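Hydrogenase (NiFe) small subunit HydA (Allochromatium vinosum, PDB 3MYR) carries the iron-sulfur clusters of a heterodimeric [NiFe] hydrogenase and probably passes electrons between the hydrogen-oxidising large subunit and an external acceptor. Local coordinates at residues 187-192 / 239-244; 201-206 / 215-220; 224-229 / 249-254. All coordinates share one frame; numbering follows the deposited sequence.

Contact 1: residues 187-192 / 239-244; sequences RCYRRP and WPVEAG. With SF4 (iron/sulfur cluster), chain J; F3S (Fe3-s4 cluster), chain K.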
# COMPACT_ATOMS: atom_id res chain seq x y z
N ARG A 187 -1.28 -4.43 30.81
CA ARG A 187 -0.11 -5.23 30.53
C ARG A 187 1.14 -4.38 30.22
O ARG A 187 2.22 -4.91 30.16
CB ARG A 187 -0.38 -6.17 29.31
CG ARG A 187 -1.55 -7.19 29.56
CD ARG A 187 -1.13 -8.12 30.72
NE ARG A 187 -1.79 -9.44 30.67
CZ ARG A 187 -1.74 -10.34 31.65
NH1 ARG A 187 -1.08 -10.06 32.79
NH2 ARG A 187 -2.31 -11.51 31.49
N CYS A 188 0.94 -3.10 30.00
CA CYS A 188 1.94 -2.17 29.48
C CYS A 188 3.16 -2.03 30.40
O CYS A 188 3.04 -1.83 31.63
CB CYS A 188 1.26 -0.79 29.27
SG CYS A 188 2.47 0.45 28.65
N TYR A 189 4.35 -2.10 29.82
CA TYR A 189 5.57 -1.98 30.63
C TYR A 189 5.76 -0.57 31.25
O TYR A 189 6.62 -0.44 32.11
CB TYR A 189 6.83 -2.42 29.86
CG TYR A 189 7.31 -1.36 28.87
CD1 TYR A 189 8.46 -0.60 29.12
CD2 TYR A 189 6.59 -1.13 27.66
CE1 TYR A 189 8.90 0.40 28.21
CE2 TYR A 189 6.99 -0.09 26.75
CZ TYR A 189 8.17 0.64 27.03
OH TYR A 189 8.57 1.62 26.18
N ARG A 190 4.97 0.44 30.84
CA ARG A 190 5.05 1.79 31.43
C ARG A 190 4.04 1.95 32.54
O ARG A 190 4.01 2.97 33.25
CB ARG A 190 4.85 2.88 30.36
CG ARG A 190 5.84 2.70 29.14
CD ARG A 190 5.88 3.95 28.31
NE ARG A 190 6.80 3.82 27.19
CZ ARG A 190 7.36 4.82 26.52
NH1 ARG A 190 7.31 6.06 27.00
NH2 ARG A 190 8.13 4.53 25.46
N ARG A 191 3.24 0.92 32.73
CA ARG A 191 2.13 1.02 33.71
C ARG A 191 2.63 1.29 35.13
O ARG A 191 2.03 2.13 35.83
CB ARG A 191 1.22 -0.24 33.68
CG ARG A 191 0.14 -0.23 34.86
CD ARG A 191 -0.91 0.93 34.59
NE ARG A 191 -1.98 0.86 35.63
CZ ARG A 191 -3.00 -0.04 35.63
NH1 ARG A 191 -3.91 -0.05 36.62
NH2 ARG A 191 -3.15 -0.91 34.64
N PRO A 192 3.74 0.62 35.57
CA PRO A 192 4.10 0.99 36.95
C PRO A 192 4.59 2.43 37.07
O PRO A 192 4.49 3.03 38.15
CB PRO A 192 5.24 0.06 37.29
CG PRO A 192 4.88 -1.23 36.45
CD PRO A 192 4.42 -0.62 35.13
N TRP A 239 6.38 -2.49 19.69
CA TRP A 239 4.97 -2.13 19.61
C TRP A 239 4.83 -0.61 19.80
O TRP A 239 5.78 0.06 20.15
CB TRP A 239 4.12 -2.91 20.59
CG TRP A 239 4.37 -2.60 22.06
CD1 TRP A 239 5.41 -3.06 22.82
CD2 TRP A 239 3.44 -1.99 22.97
NE1 TRP A 239 5.21 -2.69 24.14
CE2 TRP A 239 4.01 -2.04 24.25
CE3 TRP A 239 2.12 -1.46 22.81
CZ2 TRP A 239 3.35 -1.54 25.38
CZ3 TRP A 239 1.47 -0.95 23.93
CH2 TRP A 239 2.09 -0.96 25.19
N PRO A 240 3.63 -0.05 19.52
CA PRO A 240 3.57 1.41 19.41
C PRO A 240 4.08 2.17 20.63
O PRO A 240 4.90 3.08 20.49
CB PRO A 240 2.08 1.66 19.25
CG PRO A 240 1.74 0.53 18.18
CD PRO A 240 2.46 -0.69 18.89
N VAL A 241 3.70 1.75 21.83
CA VAL A 241 4.13 2.47 23.02
C VAL A 241 5.63 2.22 23.29
O VAL A 241 6.38 3.12 23.65
CB VAL A 241 3.26 2.01 24.25
CG1 VAL A 241 3.94 2.45 25.61
CG2 VAL A 241 1.81 2.60 24.12
N GLU A 242 6.11 1.02 22.97
CA GLU A 242 7.54 0.80 23.16
C GLU A 242 8.39 1.70 22.23
O GLU A 242 9.43 2.21 22.62
CB GLU A 242 7.90 -0.67 22.92
CG GLU A 242 9.39 -0.88 23.01
CD GLU A 242 9.83 -2.37 22.86
OE1 GLU A 242 10.97 -2.60 22.46
OE2 GLU A 242 9.07 -3.29 23.17
N ALA A 243 7.93 1.92 21.02
CA ALA A 243 8.59 2.85 20.12
C ALA A 243 8.32 4.34 20.34
O ALA A 243 8.75 5.14 19.53
CB ALA A 243 8.26 2.48 18.60
N GLY A 244 7.52 4.69 21.36
CA GLY A 244 7.44 6.06 21.85
C GLY A 244 6.16 6.81 21.45
O GLY A 244 6.07 7.97 21.67
FE1 SF4 J . 1.14 2.28 29.01
FE2 SF4 J . 0.74 4.79 30.17
FE3 SF4 J . -0.51 4.11 27.83
FE4 SF4 J . -1.25 2.95 30.19
S1 SF4 J . -1.43 5.14 29.60
S2 SF4 J . -1.02 1.91 28.21
S3 SF4 J . 0.80 2.76 31.22
S4 SF4 J . 1.76 4.33 28.17
FE1 F3S K . -2.78 0.68 20.39
FE3 F3S K . -3.36 -0.25 17.94
FE4 F3S K . -1.88 -1.71 19.51
S1 F3S K . -2.87 1.89 18.46
S2 F3S K . -0.81 -0.32 20.80
S3 F3S K . -4.02 -1.15 19.91
S4 F3S K . -1.61 -1.49 17.36

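Contact 2: residues 201-206 / 215-220; sequences ESFDDE and YRLGCK. With SF4 (iron/sulfur cluster), chain J.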
# COMPACT_ATOMS: atom_id res chain seq x y z
N GLU A 201 6.28 14.40 28.85
CA GLU A 201 5.53 15.59 28.48
C GLU A 201 5.80 16.00 27.07
O GLU A 201 5.20 16.91 26.61
CB GLU A 201 5.82 16.73 29.48
CG GLU A 201 5.53 16.16 30.88
CD GLU A 201 5.09 17.21 31.86
OE1 GLU A 201 3.83 17.38 31.97
OE2 GLU A 201 5.99 17.85 32.49
N SER A 202 6.69 15.29 26.38
CA SER A 202 6.84 15.45 24.93
C SER A 202 7.42 14.12 24.47
O SER A 202 7.67 13.26 25.32
CB SER A 202 7.80 16.61 24.59
OG SER A 202 9.12 16.18 24.82
N PHE A 203 7.66 13.97 23.17
CA PHE A 203 8.19 12.76 22.59
C PHE A 203 9.67 12.51 22.81
O PHE A 203 10.16 11.35 22.58
CB PHE A 203 7.78 12.64 21.10
CG PHE A 203 6.32 12.69 20.94
CD1 PHE A 203 5.55 11.54 21.13
CD2 PHE A 203 5.67 13.91 20.71
CE1 PHE A 203 4.16 11.60 21.08
CE2 PHE A 203 4.31 13.95 20.62
CZ PHE A 203 3.54 12.80 20.85
N ASP A 204 10.40 13.53 23.26
CA ASP A 204 11.80 13.22 23.59
C ASP A 204 12.33 13.92 24.85
O ASP A 204 13.52 14.10 24.96
CB ASP A 204 12.72 13.53 22.38
CG ASP A 204 12.81 15.05 22.07
OD1 ASP A 204 12.05 15.83 22.70
OD2 ASP A 204 13.69 15.46 21.23
N ASP A 205 11.47 14.32 25.80
CA ASP A 205 12.00 14.78 27.07
C ASP A 205 12.55 13.62 27.90
O ASP A 205 12.57 12.50 27.45
CB ASP A 205 10.97 15.58 27.87
CG ASP A 205 9.76 14.73 28.29
OD1 ASP A 205 9.67 13.57 27.84
OD2 ASP A 205 8.94 15.19 29.13
N GLU A 206 13.01 13.91 29.12
CA GLU A 206 13.59 12.87 29.99
C GLU A 206 12.61 11.68 30.17
O GLU A 206 13.01 10.55 30.05
CB GLU A 206 14.00 13.50 31.36
CG GLU A 206 14.65 12.49 32.29
CD GLU A 206 16.00 11.90 31.75
OE1 GLU A 206 16.53 10.98 32.41
OE2 GLU A 206 16.52 12.34 30.68
N TYR A 215 0.44 8.71 28.96
CA TYR A 215 -0.94 9.06 29.23
C TYR A 215 -1.22 10.57 28.91
O TYR A 215 -2.23 10.89 28.25
CB TYR A 215 -1.27 8.81 30.72
CG TYR A 215 -2.69 9.27 31.05
CD1 TYR A 215 -2.94 10.51 31.61
CD2 TYR A 215 -3.75 8.48 30.75
CE1 TYR A 215 -4.25 10.92 31.90
CE2 TYR A 215 -5.04 8.89 31.01
CZ TYR A 215 -5.27 10.11 31.57
OH TYR A 215 -6.58 10.46 31.81
N ARG A 216 -0.29 11.45 29.31
CA ARG A 216 -0.45 12.86 29.07
C ARG A 216 -0.36 13.29 27.63
O ARG A 216 -0.87 14.36 27.26
CB ARG A 216 0.49 13.65 30.04
CG ARG A 216 -0.36 13.83 31.25
CD ARG A 216 0.07 13.68 32.62
NE ARG A 216 0.99 14.69 32.97
CZ ARG A 216 1.34 15.05 34.23
NH1 ARG A 216 0.67 14.67 35.32
NH2 ARG A 216 2.36 15.91 34.36
N LEU A 217 0.25 12.46 26.79
CA LEU A 217 0.24 12.66 25.38
C LEU A 217 -0.93 11.98 24.67
O LEU A 217 -0.91 11.89 23.47
CB LEU A 217 1.57 12.09 24.78
CG LEU A 217 2.78 12.86 25.38
CD1 LEU A 217 4.18 12.21 25.09
CD2 LEU A 217 2.75 14.36 24.96
N GLY A 218 -1.94 11.48 25.37
CA GLY A 218 -3.14 11.08 24.66
C GLY A 218 -3.33 9.56 24.63
O GLY A 218 -4.30 9.10 24.08
N CYS A 219 -2.44 8.79 25.29
CA CYS A 219 -2.48 7.32 25.14
C CYS A 219 -3.88 6.79 25.53
O CYS A 219 -4.39 7.14 26.60
CB CYS A 219 -1.43 6.67 26.06
SG CYS A 219 -1.32 4.85 25.84
N LYS A 220 -4.46 5.92 24.71
CA LYS A 220 -5.77 5.35 24.97
C LYS A 220 -5.63 3.91 25.41
O LYS A 220 -6.60 3.17 25.47
CB LYS A 220 -6.66 5.47 23.68
CG LYS A 220 -6.93 6.92 23.22
CD LYS A 220 -7.34 7.84 24.39
CE LYS A 220 -7.69 9.26 23.92
NZ LYS A 220 -6.69 9.99 23.06
FE1 SF4 J . 1.14 2.28 29.01
FE2 SF4 J . 0.74 4.79 30.17
FE3 SF4 J . -0.51 4.11 27.83
FE4 SF4 J . -1.25 2.95 30.19
S1 SF4 J . -1.43 5.14 29.60
S2 SF4 J . -1.02 1.91 28.21
S3 SF4 J . 0.80 2.76 31.22
S4 SF4 J . 1.76 4.33 28.17

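Contact 3: residues 224-229 / 249-254; sequences TYNACA and GCSEPQ. With F3S (Fe3-s4 cluster), chain K.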
# COMPACT_ATOMS: atom_id res chain seq x y z
N THR A 224 -8.31 0.26 25.70
CA THR A 224 -8.04 -0.50 24.48
C THR A 224 -7.65 -1.93 24.74
O THR A 224 -6.70 -2.19 25.52
CB THR A 224 -6.92 0.22 23.66
OG1 THR A 224 -7.37 1.58 23.43
CG2 THR A 224 -6.73 -0.48 22.29
N TYR A 225 -8.30 -2.85 24.01
CA TYR A 225 -8.08 -4.29 24.22
C TYR A 225 -7.35 -4.89 23.01
O TYR A 225 -7.86 -4.77 21.89
CB TYR A 225 -9.45 -5.02 24.50
CG TYR A 225 -9.96 -4.73 25.93
CD1 TYR A 225 -9.74 -5.63 26.99
CD2 TYR A 225 -10.52 -3.50 26.22
CE1 TYR A 225 -10.15 -5.30 28.33
CE2 TYR A 225 -10.96 -3.18 27.51
CZ TYR A 225 -10.72 -4.06 28.56
OH TYR A 225 -11.12 -3.66 29.81
N ASN A 226 -6.12 -5.40 23.20
CA ASN A 226 -5.29 -5.90 22.07
C ASN A 226 -4.11 -6.57 22.71
O ASN A 226 -3.97 -6.46 23.93
CB ASN A 226 -4.84 -4.78 21.11
CG ASN A 226 -4.61 -5.30 19.67
OD1 ASN A 226 -4.44 -6.47 19.50
ND2 ASN A 226 -4.69 -4.43 18.64
N ALA A 227 -3.28 -7.28 21.93
CA ALA A 227 -2.17 -8.09 22.47
C ALA A 227 -0.82 -7.38 22.29
O ALA A 227 0.23 -8.02 22.46
CB ALA A 227 -2.10 -9.47 21.75
N CYS A 228 -0.84 -6.11 21.89
CA CYS A 228 0.41 -5.43 21.50
C CYS A 228 1.41 -5.40 22.66
O CYS A 228 2.62 -5.41 22.44
CB CYS A 228 0.09 -3.97 21.09
SG CYS A 228 -1.29 -3.91 19.89
N ALA A 229 0.90 -5.21 23.89
CA ALA A 229 1.80 -5.02 25.02
C ALA A 229 2.46 -6.34 25.46
O ALA A 229 3.47 -6.31 26.12
CB ALA A 229 1.00 -4.38 26.23
N GLY A 249 -5.80 3.56 20.31
CA GLY A 249 -7.08 2.83 20.50
C GLY A 249 -7.53 2.04 19.29
O GLY A 249 -8.74 1.81 19.12
N CYS A 250 -6.60 1.54 18.45
CA CYS A 250 -7.02 1.24 17.06
C CYS A 250 -7.83 -0.08 16.91
O CYS A 250 -8.40 -0.31 15.85
CB CYS A 250 -5.88 1.29 16.05
SG CYS A 250 -4.84 -0.23 16.17
N SER A 251 -7.97 -0.86 17.98
CA SER A 251 -8.83 -2.07 17.93
C SER A 251 -10.20 -1.85 18.56
O SER A 251 -10.96 -2.80 18.70
CB SER A 251 -8.11 -3.20 18.70
OG SER A 251 -7.83 -2.75 20.04
N GLU A 252 -10.54 -0.61 18.95
CA GLU A 252 -11.83 -0.34 19.62
C GLU A 252 -12.83 0.23 18.65
O GLU A 252 -12.47 1.07 17.82
CB GLU A 252 -11.63 0.67 20.80
CG GLU A 252 -10.81 0.06 21.93
CD GLU A 252 -11.46 -1.24 22.49
OE1 GLU A 252 -12.70 -1.21 22.74
OE2 GLU A 252 -10.76 -2.24 22.80
N PRO A 253 -14.13 -0.10 18.82
CA PRO A 253 -15.15 0.53 17.95
C PRO A 253 -15.08 2.07 17.98
O PRO A 253 -14.95 2.64 19.08
CB PRO A 253 -16.46 0.13 18.62
CG PRO A 253 -16.15 -1.21 19.37
CD PRO A 253 -14.70 -1.01 19.83
N GLN A 254 -15.31 2.73 16.84
CA GLN A 254 -15.28 4.20 16.83
C GLN A 254 -14.04 4.87 17.41
O GLN A 254 -14.14 5.97 17.96
CB GLN A 254 -16.56 4.78 17.49
CG GLN A 254 -17.87 4.58 16.59
CD GLN A 254 -18.41 3.14 16.77
OE1 GLN A 254 -18.59 2.69 17.91
NE2 GLN A 254 -18.56 2.40 15.69
FE1 F3S K . -2.78 0.68 20.39
FE3 F3S K . -3.36 -0.25 17.94
FE4 F3S K . -1.88 -1.71 19.51
S1 F3S K . -2.87 1.89 18.46
S2 F3S K . -0.81 -0.32 20.80
S3 F3S K . -4.02 -1.15 19.91
S4 F3S K . -1.61 -1.49 17.36

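Contact 1: residues 187-192 / 239-244
Trp239 meets Cys188 and Tyr189 with the six-membered side of its indole. CH2 lies 3.8 Å from Cys188 SG, and the sulfur sits at the ring edge, 80° off the normal. This is a cysteine sulfur-aromatic contact. Tyr189 has Trp239 CZ2 at its ring edge, 4.0 Å from CD2. Val241 follows. Its CB lies over one face of the indole, 3.3 Å above the plane and toward the rim. Its CG1 is 3.5 Å from Arg190 NE, alongside the extended arginine chain. Val241 O is close to the guanidinium, but the angle is too poor for a hydrogen bond. Glu242 crosses the tyrosine at about a right angle, its CA 3.3 Å from Tyr189 OH. Its carboxylate is paired with Lys232 of the same chain and with Arg238 of the large subunit.

Arg190 holds Tyr189 OH side-on with NE and NH2, both at 3.0 Å, the hydroxyl tilted 23° out of the guanidinium plane. Arg190 CG sits over the tyrosine ring centre, and NH1 binds Trp212 O. Tyr189 OH also bonds Ser232 of the large subunit. An alanine at Arg190 would probably leave Trp212 O without this donor and Tyr189 OH without its side-on grip, and open a gap over the ring. Cys188 SG binds cubane iron FE1 and accepts from Arg190 N. Trp239 touches this sulfur and, through CE3, sulfide S2 of the [3Fe-4S] cluster, consistent with a role in the relay between them.

Contact 2: residues 201-206 / 215-220
Glu201 and Arg216 form a salt bridge across the contact, Arg216 NH2 to Glu201 OE1 at 3.2 Å. The two side chains lie side by side and point the same way. The bond is nearly straight, 169° at the hydrogen. The oxygen lies near the guanidinium plane, but the nitrogen comes from above the carboxylate plane, 62° out of it. Both residues are exposed, so solvent probably weakens this pairing.

The contact belongs to the cluster-binding C-terminal part of the small subunit. It joins the loop leading into helix 206-210 to the loop that carries Cys219, a ligand of the [4Fe-4S] cluster. Asp205 is the N-cap of that helix. Its OD1 caps Ala208 N, while its OD2 accepts from Glu201 N at 2.8 Å and ties the start of the loop to the helix start.

Leu217 points toward the facing loop and packs on its backbone. The two methyls divide the work: CD2 lies 3.9 Å from Glu201 O, and CD1 lies 3.7 Å from Ser202 O. The Phe203 ring meets Phe463 and Trp468 of the large subunit edge-to-face, which places this packing at the subunit interface. Within the small subunit, Leu217 CD1 makes a CH-pi contact over one face of Phe203, 4.3 Å from the ring centroid and offset toward the rim.

Contact 3: residues 224-229 / 249-254
Tyr225 has the carboxylate of Glu252 at the edge of its ring. Glu252 OE2 lies near the ring plane, 3.7 Å from Tyr225 CD2, and the ring and carboxylate planes are 64° apart. The same oxygen accepts from Tyr225 N at 2.8 Å. The N-H meets it on the anti side, 28° out of the carboxylate plane. The glutamate chain is bent at chi2 (-58°), which brings CD back toward the facing backbone. Arg175 forms a salt bridge with the same OE2. This second partner probably favours the charged form of the acid.

The amide nitrogen of Asn226 touches both the other segment and the cluster. Its ND2 is 3.6 Å from Ser251 CB and also 3.6 Å from sulfide S3 of the [3Fe-4S] cluster. Asn226 OD1 is turned back to accept from Ala227 N.

Both segments are loops of the [3Fe-4S] site. Cys228 SG binds iron FE4 and Cys250 SG binds iron FE3, each at 2.3 Å. Cys247 of the same chain is a further cluster ligand. A type I turn from Gly249 to Glu252 carries Cys250 and sets Ser251 across from Asn226, with its hydroxyl reaching back to Tyr225 O.

Ser251 OG donates to Tyr225 O at 2.7 Å, from above the carbonyl plane. Thr224 CG2 packs against this hydroxyl and reaches S3 of the cluster as well. Thr224 OG1 bonds Lys220 O and lies 3.2 Å from Gly249 CA.

How the contacts relate
All three contacts lie in the C-terminal, cluster-binding part of the small subunit, on the same side of the chain centre. Contact 2 is nested inside the loop closed by contact 1, and their centres are about 11 Å apart. Both touch the same [4Fe-4S] cluster. Contact 3 follows contact 2 along the chain, about 18 Å away between centres. Its segments alternate with those of contact 1, about 13 Å away between centres, and both border the [3Fe-4S] cluster. Helix 191-195 begins in contact 1, and helix 206-210 begins at the end of segment 201-206 in contact 2. Contact 3 is made wholly of loops. The interlocked loops thus hold two neighbouring clusters, consistent with an electron relay.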